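Local atomic coordinates of homocysteine S-methyltransferase (Escherichia coli, PDB entry 5DMM), a protein that catalyses methyl transfer from S-methylmethionine, or less efficiently S-adenosylmethionine, to homocysteine, yielding methionine, with zinc as cofactor. Residues A[66-71]-A[94-99]; A[115-120]-A[161-166]; A[170-175]-A[203-208]; A[207-212]-A[240-245]. All coordinates share one frame; numbering follows the deposited sequence.

Overall arrangement
The four contacts follow the (beta/alpha)8 barrel of the homocysteine S-methyltransferase family along the chain. Contact 1 joins the end of strand 65-67 to helix 85-109; contact 2 pairs the neighbouring strands 117-122 and 164-170. Their centres lie about 9 Å apart, and backbone bonds between strands 65-67 and 117-122 connect them. Contact 3 begins where strand 164-170 ends, its centre about 25 Å from that of contact 2. Contact 4 shares Thr-207 and Pro-208 with contact 3, about 12 Å away centre to centre, and passes to helices 209-217 and 235-243. Contact 1 thus backs the homocysteine pocket, while contacts 3 and 4 join loops and outer helices across the chain's centre from it.

Contact 1 of 4, residues A[66-71]-A[94-99]; sequences AITASY and KSVELA. With HCS (2-amino-4-mercapto-butyric acid), chain F.
This buried strand-to-helix contact of the (beta/alpha)8 barrel sets the end of strand 65-67 and the loop after it against helix 85-109, with bound homocysteine on the far side of the loop. Thr-68 and Ser-95 carry the contact. Thr-68 CG2, anti to its own carbonyl carbon, lies on the helix backbone, 3.7 Å from Val-96 CA, and also meets the methyl of Ala-99. Ala-66 CB touches the same Ala-99 CB at 4.3 Å. The hydroxyl of Ser-95 comes up to Thr-68 CB (OG to CB 3.5 Å) but bonds back to Ile-92 O in its own helix. Thr-68 OG1 donates to Ser-70 OG, 2.8 Å away, and is also bonded to Ser-121 N; Ser-70 OG is bonded to Ser-121 O. No direct hydrogen bond crosses between the segments. A water bridges them instead, accepting from Ala-69 N (2.8 Å) and donating to Ser-95 O (2.7 Å), at an inverse gamma turn centred on Ala-69. Beyond the turn, the Tyr-71 ring lays one face against homocysteine, whose CG sits 3.8 Å above the ring plane, over its centre. Methyl packing and one shared water thus back a loop whose other side lines the substrate pocket.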
loop_
_atom_site.group_PDB
_atom_site.type_symbol
_atom_site.label_atom_id
_atom_site.label_comp_id
_atom_site.label_asym_id
_atom_site.label_seq_id
_atom_site.Cartn_x
_atom_site.Cartn_y
_atom_site.Cartn_z
ATOM N N ALA A 66 5.202 1.019 -7.646
ATOM C CA ALA A 66 3.975 1.797 -7.672
ATOM C C ALA A 66 2.879 1.110 -6.868
ATOM O O ALA A 66 2.742 -0.113 -6.919
ATOM C CB ALA A 66 3.499 2.015 -9.120
ATOM N N ILE A 67 2.092 1.886 -6.133
ATOM C CA ILE A 67 0.940 1.316 -5.429
ATOM C C ILE A 67 -0.327 1.736 -6.166
ATOM O O ILE A 67 -0.553 2.918 -6.362
ATOM C CB ILE A 67 0.881 1.763 -3.961
ATOM C CG1 ILE A 67 2.166 1.329 -3.248
ATOM C CG2 ILE A 67 -0.356 1.174 -3.270
ATOM C CD1 ILE A 67 2.305 1.813 -1.800
ATOM N N THR A 68 -1.144 0.764 -6.568
ATOM C CA THR A 68 -2.298 1.049 -7.438
ATOM C C THR A 68 -3.376 1.861 -6.726
ATOM O O THR A 68 -3.429 1.914 -5.492
ATOM C CB THR A 68 -2.925 -0.246 -7.982
ATOM O OG1 THR A 68 -3.369 -1.068 -6.890
ATOM C CG2 THR A 68 -1.904 -1.016 -8.810
ATOM N N ALA A 69 -4.242 2.495 -7.519
ATOM C CA ALA A 69 -5.306 3.333 -6.969
ATOM C C ALA A 69 -6.533 2.521 -6.556
ATOM O O ALA A 69 -7.656 2.862 -6.935
ATOM C CB ALA A 69 -5.704 4.398 -7.991
ATOM N N SER A 70 -6.326 1.437 -5.806
ATOM C CA SER A 70 -7.424 0.525 -5.478
ATOM C C SER A 70 -7.753 0.495 -3.985
ATOM O O SER A 70 -8.477 -0.383 -3.533
ATOM C CB SER A 70 -7.094 -0.894 -5.951
ATOM O OG SER A 70 -5.791 -1.275 -5.525
ATOM N N TYR A 71 -7.200 1.436 -3.229
ATOM C CA TYR A 71 -7.364 1.468 -1.770
ATOM C C TYR A 71 -8.823 1.393 -1.311
ATOM O O TYR A 71 -9.144 0.750 -0.291
ATOM C CB TYR A 71 -6.724 2.743 -1.228
ATOM C CG TYR A 71 -6.844 2.928 0.269
ATOM C CD1 TYR A 71 -6.096 2.152 1.143
ATOM C CD2 TYR A 71 -7.698 3.891 0.802
ATOM C CE1 TYR A 71 -6.193 2.323 2.508
ATOM C CE2 TYR A 71 -7.802 4.071 2.166
ATOM C CZ TYR A 71 -7.040 3.290 3.014
ATOM O OH TYR A 71 -7.140 3.462 4.375
ATOM N N LYS A 94 -8.084 -2.458 -13.855
ATOM C CA LYS A 94 -7.620 -1.279 -14.579
ATOM C C LYS A 94 -6.561 -0.496 -13.795
ATOM O O LYS A 94 -5.620 0.031 -14.386
ATOM C CB LYS A 94 -8.792 -0.361 -14.898
ATOM C CG LYS A 94 -8.405 0.882 -15.682
ATOM C CD LYS A 94 -7.989 0.535 -17.101
ATOM C CE LYS A 94 -8.073 1.751 -18.017
ATOM N NZ LYS A 94 -9.477 2.210 -18.206
ATOM N N SER A 95 -6.713 -0.439 -12.474
ATOM C CA SER A 95 -5.766 0.300 -11.636
ATOM C C SER A 95 -4.373 -0.317 -11.745
ATOM O O SER A 95 -3.369 0.403 -11.689
ATOM C CB SER A 95 -6.234 0.352 -10.169
ATOM O OG SER A 95 -5.983 -0.861 -9.468
ATOM N N VAL A 96 -4.323 -1.639 -11.914
ATOM C CA VAL A 96 -3.073 -2.374 -12.101
ATOM C C VAL A 96 -2.540 -2.154 -13.503
ATOM O O VAL A 96 -1.355 -1.934 -13.698
ATOM C CB VAL A 96 -3.248 -3.887 -11.879
ATOM C CG1 VAL A 96 -1.883 -4.614 -11.994
ATOM C CG2 VAL A 96 -3.866 -4.154 -10.517
ATOM N N GLU A 97 -3.434 -2.213 -14.481
ATOM C CA GLU A 97 -3.057 -2.021 -15.870
ATOM C C GLU A 97 -2.378 -0.663 -16.081
ATOM O O GLU A 97 -1.375 -0.572 -16.783
ATOM C CB GLU A 97 -4.296 -2.151 -16.766
ATOM C CG GLU A 97 -4.036 -2.029 -18.249
ATOM C CD GLU A 97 -5.339 -1.980 -19.048
ATOM O OE1 GLU A 97 -6.294 -2.709 -18.688
ATOM O OE2 GLU A 97 -5.420 -1.193 -20.019
ATOM N N LEU A 98 -2.917 0.383 -15.460
ATOM C CA LEU A 98 -2.373 1.731 -15.651
ATOM C C LEU A 98 -0.991 1.852 -15.030
ATOM O O LEU A 98 -0.125 2.535 -15.575
ATOM C CB LEU A 98 -3.302 2.790 -15.060
ATOM C CG LEU A 98 -4.647 2.950 -15.770
ATOM C CD1 LEU A 98 -5.585 3.792 -14.921
ATOM C CD2 LEU A 98 -4.422 3.612 -17.139
ATOM N N ALA A 99 -0.769 1.183 -13.903
ATOM C CA ALA A 99 0.561 1.210 -13.303
ATOM C C ALA A 99 1.542 0.405 -14.158
ATOM O O ALA A 99 2.710 0.782 -14.307
ATOM C CB ALA A 99 0.528 0.666 -11.853
HETATM N N HCS F . -4.507 4.944 -0.863
HETATM C CA HCS F . -3.203 5.041 -0.236
HETATM C CB HCS F . -3.331 4.744 1.253
HETATM C CG HCS F . -4.246 5.755 1.934
HETATM S SD HCS F . -4.106 5.581 3.731
HETATM C C HCS F . -2.271 4.049 -0.866
HETATM O OXT HCS F . -2.715 3.299 -1.761
HETATM O O HCS F . -1.086 4.010 -0.470
HETATM O O HOH W 1 -3.546 2.616 -10.225
#

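Contact 2 of 4, residues A[115-120]-A[161-166]; sequences TLLVAG and GADLLA
Two neighbouring parallel strands of the barrel sheet, 117-122 and 164-170, begin their pairing here, their short segments inclined at 52°. Gly-120 lies between two rungs of the ladder: its N donates to Leu-164 O at 2.8 Å, in the carbonyl plane, and its O accepts from Ala-166 N at 2.8 Å, Ala-166 N standing 40° out of the plane of the Gly-120 carbonyl. Ala-119 pairs with Leu-164 and Gly-120 with Leu-165, in parallel register; helix 143-159 makes the beta-alpha-beta crossover between the strands and ends in a Schellman motif at Gly-161. Before the ladder proper, Asp-163 clasps Val-118 from both ends. Asp-163 N donates to Val-118 O at 2.9 Å, nearly along the C=O axis, while Asp-163 OD2 accepts from Val-118 N at 2.8 Å through its anti lone pair. CG of Asp-163 sits beside its own backbone N (chi1 -60°), the carboxylate crossing the Leu-117 side chain. The same OD2 forms a salt bridge with Arg-103 of helix 85-109. On one face Ala-119 CB meets Leu-164 CD2 at 3.8 Å and the Ala-166 methyl, with Trp-192 against all three; on the other, Leu-165 packs on helix 143-159.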
loop_
_atom_site.group_PDB
_atom_site.type_symbol
_atom_site.label_atom_id
_atom_site.label_comp_id
_atom_site.label_asym_id
_atom_site.label_seq_id
_atom_site.Cartn_x
_atom_site.Cartn_y
_atom_site.Cartn_z
ATOM N N THR A 115 14.868 -3.359 -11.782
ATOM C CA THR A 115 13.555 -3.965 -11.607
ATOM C C THR A 115 12.564 -2.975 -11.012
ATOM O O THR A 115 12.878 -2.288 -10.046
ATOM C CB THR A 115 13.634 -5.209 -10.707
ATOM O OG1 THR A 115 14.557 -6.142 -11.279
ATOM C CG2 THR A 115 12.260 -5.867 -10.579
ATOM N N LEU A 116 11.379 -2.893 -11.613
ATOM C CA LEU A 116 10.308 -2.038 -11.105
ATOM C C LEU A 116 9.082 -2.907 -10.791
ATOM O O LEU A 116 8.752 -3.832 -11.540
ATOM C CB LEU A 116 9.939 -0.939 -12.112
ATOM C CG LEU A 116 11.034 0.030 -12.564
ATOM C CD1 LEU A 116 10.461 1.068 -13.512
ATOM C CD2 LEU A 116 11.702 0.713 -11.371
ATOM N N LEU A 117 8.412 -2.605 -9.685
ATOM C CA LEU A 117 7.289 -3.407 -9.228
ATOM C C LEU A 117 5.965 -2.640 -9.284
ATOM O O LEU A 117 5.944 -1.396 -9.328
ATOM C CB LEU A 117 7.539 -3.897 -7.806
ATOM C CG LEU A 117 8.782 -4.775 -7.614
ATOM C CD1 LEU A 117 8.988 -5.085 -6.147
ATOM C CD2 LEU A 117 8.660 -6.050 -8.439
ATOM N N VAL A 118 4.870 -3.397 -9.306
ATOM C CA VAL A 118 3.532 -2.847 -9.123
ATOM C C VAL A 118 2.864 -3.566 -7.944
ATOM O O VAL A 118 2.726 -4.793 -7.947
ATOM C CB VAL A 118 2.662 -3.002 -10.390
ATOM C CG1 VAL A 118 1.228 -2.509 -10.134
ATOM C CG2 VAL A 118 3.281 -2.266 -11.570
ATOM N N ALA A 119 2.465 -2.815 -6.928
ATOM C CA ALA A 119 1.798 -3.417 -5.785
ATOM C C ALA A 119 0.328 -3.056 -5.810
ATOM O O ALA A 119 -0.011 -1.881 -5.926
ATOM C CB ALA A 119 2.440 -2.961 -4.489
ATOM N N GLY A 120 -0.543 -4.055 -5.679
ATOM C CA GLY A 120 -1.978 -3.793 -5.662
ATOM C C GLY A 120 -2.436 -3.355 -4.279
ATOM O O GLY A 120 -2.270 -4.089 -3.300
ATOM N N GLY A 161 -2.224 -8.917 -12.783
ATOM C CA GLY A 161 -0.773 -9.002 -12.809
ATOM C C GLY A 161 0.026 -8.148 -11.832
ATOM O O GLY A 161 1.175 -7.837 -12.107
ATOM N N ALA A 162 -0.569 -7.757 -10.709
ATOM C CA ALA A 162 0.197 -7.158 -9.613
ATOM C C ALA A 162 1.336 -8.084 -9.184
ATOM O O ALA A 162 1.141 -9.298 -9.108
ATOM C CB ALA A 162 -0.716 -6.867 -8.421
ATOM N N ASP A 163 2.511 -7.517 -8.911
ATOM C CA ASP A 163 3.651 -8.303 -8.435
ATOM C C ASP A 163 3.451 -8.706 -6.995
ATOM O O ASP A 163 3.879 -9.787 -6.569
ATOM C CB ASP A 163 4.956 -7.518 -8.585
ATOM C CG ASP A 163 5.234 -7.159 -10.023
ATOM O OD1 ASP A 163 5.302 -8.093 -10.854
ATOM O OD2 ASP A 163 5.354 -5.951 -10.324
ATOM N N LEU A 164 2.817 -7.826 -6.238
ATOM C CA LEU A 164 2.457 -8.156 -4.868
ATOM C C LEU A 164 1.302 -7.294 -4.390
ATOM O O LEU A 164 0.853 -6.391 -5.094
ATOM C CB LEU A 164 3.652 -8.001 -3.935
ATOM C CG LEU A 164 4.176 -6.600 -3.644
ATOM C CD1 LEU A 164 5.235 -6.723 -2.542
ATOM C CD2 LEU A 164 4.799 -5.945 -4.858
ATOM N N LEU A 165 0.818 -7.608 -3.195
ATOM C CA LEU A 165 -0.310 -6.920 -2.602
ATOM C C LEU A 165 0.193 -6.042 -1.480
ATOM O O LEU A 165 0.973 -6.479 -0.621
ATOM C CB LEU A 165 -1.343 -7.904 -2.065
ATOM C CG LEU A 165 -1.929 -8.901 -3.066
ATOM C CD1 LEU A 165 -2.885 -9.868 -2.387
ATOM C CD2 LEU A 165 -2.661 -8.161 -4.185
ATOM N N ALA A 166 -0.246 -4.797 -1.508
ATOM C CA ALA A 166 0.009 -3.857 -0.423
ATOM C C ALA A 166 -1.209 -3.810 0.493
ATOM O O ALA A 166 -2.147 -3.030 0.264
ATOM C CB ALA A 166 0.307 -2.482 -0.983
#

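Contact 3 of 4, residues A[170-175]-A[203-208]; sequences LPNFSE and LSDGTP
At the N-terminus of helix 173-183, capped by Asn-172, two loops that follow adjacent strands of the (beta/alpha)8 barrel are tied by the carboxylate of Asp-205. Asp-205 OD2 accepts from Phe-173 N, the first residue of the helix, in a nearly straight bond (2.8 Å, 173°) from above the carboxylate plane. The charge of Asp-205 would be expected to suit the positive end of the helix dipole. Asp-205 N makes a weak return bond to Pro-171 O. Pro-171 CB packs on Ser-204 CB at 3.6 Å, and Leu-203 CD1 lies against the backbone, 3.6 Å from Phe-173 N. Thr-207 crosses Phe-173 at about a right angle, OG1 by CB and CG2 in CH-pi contact over one ring face, 4.0 Å from the centroid, 17° off the normal. The other oxygen of Asp-205, OD1, takes Thr-207 N, which closes an Asx turn, and Thr-207 OG1, both from above the carboxylate plane; with CG between backbone N and carbonyl carbon (chi1 73°), they fix the group's rotation. Leu-203 to Gly-206 forms a type I beta turn. On the helix side Asn-172 OD1 accepts from Glu-175 N (2.8 Å) and Ser-174 OG, while Asn-172 ND2 bonds to Gly-137 O.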
loop_
_atom_site.group_PDB
_atom_site.type_symbol
_atom_site.label_atom_id
_atom_site.label_comp_id
_atom_site.label_asym_id
_atom_site.label_seq_id
_atom_site.Cartn_x
_atom_site.Cartn_y
_atom_site.Cartn_z
ATOM N N LEU A 170 -3.932 -0.875 7.936
ATOM C CA LEU A 170 -4.738 -1.873 8.648
ATOM C C LEU A 170 -4.761 -1.614 10.160
ATOM O O LEU A 170 -3.715 -1.583 10.787
ATOM C CB LEU A 170 -4.187 -3.275 8.378
ATOM C CG LEU A 170 -3.962 -3.691 6.917
ATOM C CD1 LEU A 170 -3.321 -5.063 6.873
ATOM C CD2 LEU A 170 -5.267 -3.684 6.134
ATOM N N PRO A 171 -5.957 -1.446 10.745
ATOM C CA PRO A 171 -6.096 -1.088 12.161
ATOM C C PRO A 171 -6.606 -2.209 13.057
ATOM O O PRO A 171 -6.602 -2.048 14.276
ATOM C CB PRO A 171 -7.137 0.019 12.111
ATOM C CG PRO A 171 -8.083 -0.478 11.015
ATOM C CD PRO A 171 -7.223 -1.243 10.016
ATOM N N ASN A 172 -7.058 -3.304 12.451
ATOM C CA ASN A 172 -7.853 -4.323 13.125
ATOM C C ASN A 172 -7.228 -5.712 13.005
ATOM O O ASN A 172 -6.990 -6.209 11.901
ATOM C CB ASN A 172 -9.276 -4.313 12.542
ATOM C CG ASN A 172 -10.195 -5.316 13.208
ATOM O OD1 ASN A 172 -10.081 -6.521 12.983
ATOM N ND2 ASN A 172 -11.131 -4.816 14.017
ATOM N N PHE A 173 -6.959 -6.329 14.154
ATOM C CA PHE A 173 -6.273 -7.618 14.233
ATOM C C PHE A 173 -7.080 -8.758 13.637
ATOM O O PHE A 173 -6.528 -9.599 12.919
ATOM C CB PHE A 173 -5.931 -7.929 15.695
ATOM C CG PHE A 173 -5.027 -9.111 15.881
ATOM C CD1 PHE A 173 -3.882 -9.264 15.121
ATOM C CD2 PHE A 173 -5.301 -10.056 16.859
ATOM C CE1 PHE A 173 -3.034 -10.358 15.311
ATOM C CE2 PHE A 173 -4.459 -11.150 17.058
ATOM C CZ PHE A 173 -3.326 -11.301 16.277
ATOM N N SER A 174 -8.379 -8.802 13.925
ATOM C CA SER A 174 -9.192 -9.904 13.418
ATOM C C SER A 174 -9.246 -9.842 11.890
ATOM O O SER A 174 -9.226 -10.874 11.223
ATOM C CB SER A 174 -10.604 -9.885 14.026
ATOM O OG SER A 174 -11.376 -8.800 13.542
ATOM N N GLU A 175 -9.264 -8.634 11.331
ATOM C CA GLU A 175 -9.243 -8.485 9.874
ATOM C C GLU A 175 -7.869 -8.884 9.305
ATOM O O GLU A 175 -7.777 -9.505 8.249
ATOM C CB GLU A 175 -9.605 -7.052 9.475
ATOM C CG GLU A 175 -9.434 -6.756 7.987
ATOM C CD GLU A 175 -9.793 -5.326 7.627
ATOM O OE1 GLU A 175 -9.671 -4.427 8.492
ATOM O OE2 GLU A 175 -10.206 -5.104 6.470
ATOM N N LEU A 203 -1.392 -1.820 17.799
ATOM C CA LEU A 203 -2.346 -1.589 16.716
ATOM C C LEU A 203 -3.379 -0.553 17.116
ATOM O O LEU A 203 -3.638 -0.377 18.302
ATOM C CB LEU A 203 -3.068 -2.891 16.359
ATOM C CG LEU A 203 -2.702 -3.712 15.127
ATOM C CD1 LEU A 203 -3.883 -4.633 14.762
ATOM C CD2 LEU A 203 -2.339 -2.818 13.969
ATOM N N SER A 204 -4.003 0.101 16.133
ATOM C CA SER A 204 -5.083 1.045 16.399
ATOM C C SER A 204 -6.180 0.443 17.293
ATOM O O SER A 204 -6.706 1.133 18.167
ATOM C CB SER A 204 -5.709 1.537 15.087
ATOM O OG SER A 204 -4.819 2.378 14.367
ATOM N N ASP A 205 -6.506 -0.835 17.092
ATOM C CA ASP A 205 -7.563 -1.487 17.880
ATOM C C ASP A 205 -7.104 -1.970 19.261
ATOM O O ASP A 205 -7.885 -2.576 19.992
ATOM C CB ASP A 205 -8.170 -2.663 17.109
ATOM C CG ASP A 205 -7.252 -3.881 17.030
ATOM O OD1 ASP A 205 -6.095 -3.832 17.496
ATOM O OD2 ASP A 205 -7.691 -4.908 16.473
ATOM N N GLY A 206 -5.840 -1.725 19.601
ATOM C CA GLY A 206 -5.337 -2.060 20.925
ATOM C C GLY A 206 -4.394 -3.256 21.007
ATOM O O GLY A 206 -3.718 -3.448 22.019
ATOM N N THR A 207 -4.337 -4.059 19.949
ATOM C CA THR A 207 -3.522 -5.275 19.942
ATOM C C THR A 207 -2.028 -4.970 20.063
ATOM O O THR A 207 -1.496 -4.163 19.318
ATOM C CB THR A 207 -3.757 -6.096 18.646
ATOM O OG1 THR A 207 -5.160 -6.297 18.449
ATOM C CG2 THR A 207 -3.059 -7.452 18.728
ATOM N N PRO A 208 -1.343 -5.632 21.002
ATOM C CA PRO A 208 0.118 -5.508 21.057
ATOM C C PRO A 208 0.761 -5.934 19.734
ATOM O O PRO A 208 0.378 -6.956 19.173
ATOM C CB PRO A 208 0.507 -6.468 22.196
ATOM C CG PRO A 208 -0.729 -6.546 23.051
ATOM C CD PRO A 208 -1.865 -6.508 22.069
HETATM O O HOH W 2 -9.623 -7.104 16.407
#

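Contact 4 of 4, residues A[207-212]-A[240-245]; sequences TPLRDV and QHLHGL
Two neighbouring outer helices of the (beta/alpha)8 barrel meet here, the first turn of helix 209-217 against residues 240-245 of the helix 235-243 region. The contact is small and partly buried, plain packing far from the zinc and homocysteine sites, and no direct hydrogen bond joins the two segments.

The apolar part is carried by leucines. Leu-209, with CG beside its backbone N (chi1 -76°), sends its side chain toward helix 235-243, where CD1 touches Leu-242 CD2 at 4.2 Å, the two side chains crossing at about a right angle. Inward, Leu-209 also rests on Leu-197 of strand 191-197, so that it touches both the sheet and the neighbouring helix. Further along, Leu-245 lies on the backbone of the first turn: its CD1 is 3.9 Å from Arg-210 CA, and its CD2 reaches Arg-210 CB at 4.2 Å. Leu-242 and Leu-245 both continue onto Val-213, one turn on.

Aromatic packing is edge-on. The His-241 ring, with CG anti to its backbone N (chi1 -176°), presents CD2 to Leu-209, 4.1 Å from CB and near the ring plane.

The polar part is water-mediated. Arg-210 bends at chi3 and directs its guanidinium away from helix 235-243, laying one face over Pro-208 CB, the N-cap residue of its own helix. The backbone N of Arg-210, in the first turn of the helix, donates to a water at 3.0 Å, and that water lies in the plane of the imidazole, 2.8 Å from His-241 NE2.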
loop_
_atom_site.group_PDB
_atom_site.type_symbol
_atom_site.label_atom_id
_atom_site.label_comp_id
_atom_site.label_asym_id
_atom_site.label_seq_id
_atom_site.Cartn_x
_atom_site.Cartn_y
_atom_site.Cartn_z
ATOM N N THR A 207 -4.337 -4.059 19.949
ATOM C CA THR A 207 -3.522 -5.275 19.942
ATOM C C THR A 207 -2.028 -4.970 20.063
ATOM O O THR A 207 -1.496 -4.163 19.318
ATOM C CB THR A 207 -3.757 -6.096 18.646
ATOM O OG1 THR A 207 -5.160 -6.297 18.449
ATOM C CG2 THR A 207 -3.059 -7.452 18.728
ATOM N N PRO A 208 -1.343 -5.632 21.002
ATOM C CA PRO A 208 0.118 -5.508 21.057
ATOM C C PRO A 208 0.761 -5.934 19.734
ATOM O O PRO A 208 0.378 -6.956 19.173
ATOM C CB PRO A 208 0.507 -6.468 22.196
ATOM C CG PRO A 208 -0.729 -6.546 23.051
ATOM C CD PRO A 208 -1.865 -6.508 22.069
ATOM N N LEU A 209 1.725 -5.165 19.240
ATOM C CA LEU A 209 2.358 -5.506 17.973
ATOM C C LEU A 209 3.071 -6.858 18.011
ATOM O O LEU A 209 3.181 -7.515 16.979
ATOM C CB LEU A 209 3.327 -4.404 17.547
ATOM C CG LEU A 209 2.651 -3.158 16.972
ATOM C CD1 LEU A 209 3.669 -2.031 16.790
ATOM C CD2 LEU A 209 1.977 -3.506 15.649
ATOM N N ARG A 210 3.547 -7.285 19.186
ATOM C CA ARG A 210 4.171 -8.598 19.289
ATOM C C ARG A 210 3.189 -9.691 18.842
ATOM O O ARG A 210 3.589 -10.674 18.221
ATOM C CB ARG A 210 4.680 -8.860 20.727
ATOM C CG ARG A 210 3.592 -9.120 21.762
ATOM C CD ARG A 210 4.174 -9.357 23.170
ATOM N NE ARG A 210 4.150 -8.111 23.931
ATOM C CZ ARG A 210 3.182 -7.770 24.775
ATOM N NH1 ARG A 210 3.231 -6.606 25.407
ATOM N NH2 ARG A 210 2.173 -8.602 24.990
ATOM N N ASP A 211 1.903 -9.503 19.129
ATOM C CA ASP A 211 0.886 -10.478 18.745
ATOM C C ASP A 211 0.622 -10.460 17.238
ATOM O O ASP A 211 0.343 -11.506 16.637
ATOM C CB ASP A 211 -0.424 -10.227 19.502
ATOM C CG ASP A 211 -0.280 -10.435 20.999
ATOM O OD1 ASP A 211 0.618 -11.197 21.397
ATOM O OD2 ASP A 211 -1.061 -9.845 21.773
ATOM N N VAL A 212 0.705 -9.278 16.634
ATOM C CA VAL A 212 0.484 -9.148 15.194
ATOM C C VAL A 212 1.632 -9.810 14.450
ATOM O O VAL A 212 1.418 -10.589 13.525
ATOM C CB VAL A 212 0.356 -7.678 14.764
ATOM C CG1 VAL A 212 0.068 -7.586 13.260
ATOM C CG2 VAL A 212 -0.754 -6.987 15.560
ATOM N N GLN A 240 11.455 0.964 15.506
ATOM C CA GLN A 240 12.438 0.399 16.434
ATOM C C GLN A 240 11.827 -0.756 17.217
ATOM O O GLN A 240 12.502 -1.749 17.480
ATOM C CB GLN A 240 12.981 1.480 17.377
ATOM C CG GLN A 240 13.971 2.401 16.706
ATOM C CD GLN A 240 14.307 3.633 17.530
ATOM O OE1 GLN A 240 13.587 3.991 18.468
ATOM N NE2 GLN A 240 15.409 4.297 17.177
ATOM N N HIS A 241 10.547 -0.644 17.563
ATOM C CA HIS A 241 9.877 -1.725 18.279
ATOM C C HIS A 241 9.722 -2.962 17.381
ATOM O O HIS A 241 10.041 -4.082 17.795
ATOM C CB HIS A 241 8.522 -1.255 18.815
ATOM C CG HIS A 241 7.805 -2.278 19.650
ATOM N ND1 HIS A 241 8.268 -2.698 20.880
ATOM C CD2 HIS A 241 6.658 -2.963 19.429
ATOM C CE1 HIS A 241 7.437 -3.598 21.378
ATOM N NE2 HIS A 241 6.450 -3.775 20.519
ATOM N N LEU A 242 9.249 -2.760 16.149
ATOM C CA LEU A 242 9.152 -3.855 15.184
ATOM C C LEU A 242 10.515 -4.499 14.913
ATOM O O LEU A 242 10.616 -5.705 14.759
ATOM C CB LEU A 242 8.535 -3.358 13.873
ATOM C CG LEU A 242 7.064 -2.954 13.948
ATOM C CD1 LEU A 242 6.625 -2.315 12.638
ATOM C CD2 LEU A 242 6.195 -4.186 14.247
ATOM N N HIS A 243 11.560 -3.678 14.879
ATOM C CA HIS A 243 12.939 -4.114 14.652
ATOM C C HIS A 243 13.411 -5.163 15.677
ATOM O O HIS A 243 14.258 -6.004 15.371
ATOM C CB HIS A 243 13.852 -2.879 14.679
ATOM C CG HIS A 243 15.285 -3.142 14.322
ATOM N ND1 HIS A 243 15.662 -3.951 13.273
ATOM C CD2 HIS A 243 16.436 -2.685 14.876
ATOM C CE1 HIS A 243 16.980 -3.978 13.189
ATOM N NE2 HIS A 243 17.475 -3.218 14.151
ATOM N N GLY A 244 12.844 -5.113 16.877
ATOM C CA GLY A 244 13.187 -6.059 17.927
ATOM C C GLY A 244 12.349 -7.327 17.872
ATOM O O GLY A 244 12.598 -8.272 18.632
ATOM N N LEU A 245 11.375 -7.358 16.963
ATOM C CA LEU A 245 10.404 -8.458 16.881
ATOM C C LEU A 245 10.543 -9.313 15.620
ATOM O O LEU A 245 10.084 -10.450 15.578
ATOM C CB LEU A 245 8.980 -7.911 16.936
ATOM C CG LEU A 245 8.559 -7.163 18.195
ATOM C CD1 LEU A 245 7.189 -6.566 17.998
ATOM C CD2 LEU A 245 8.577 -8.114 19.381
HETATM O O HOH W 3 4.379 -5.480 21.463
#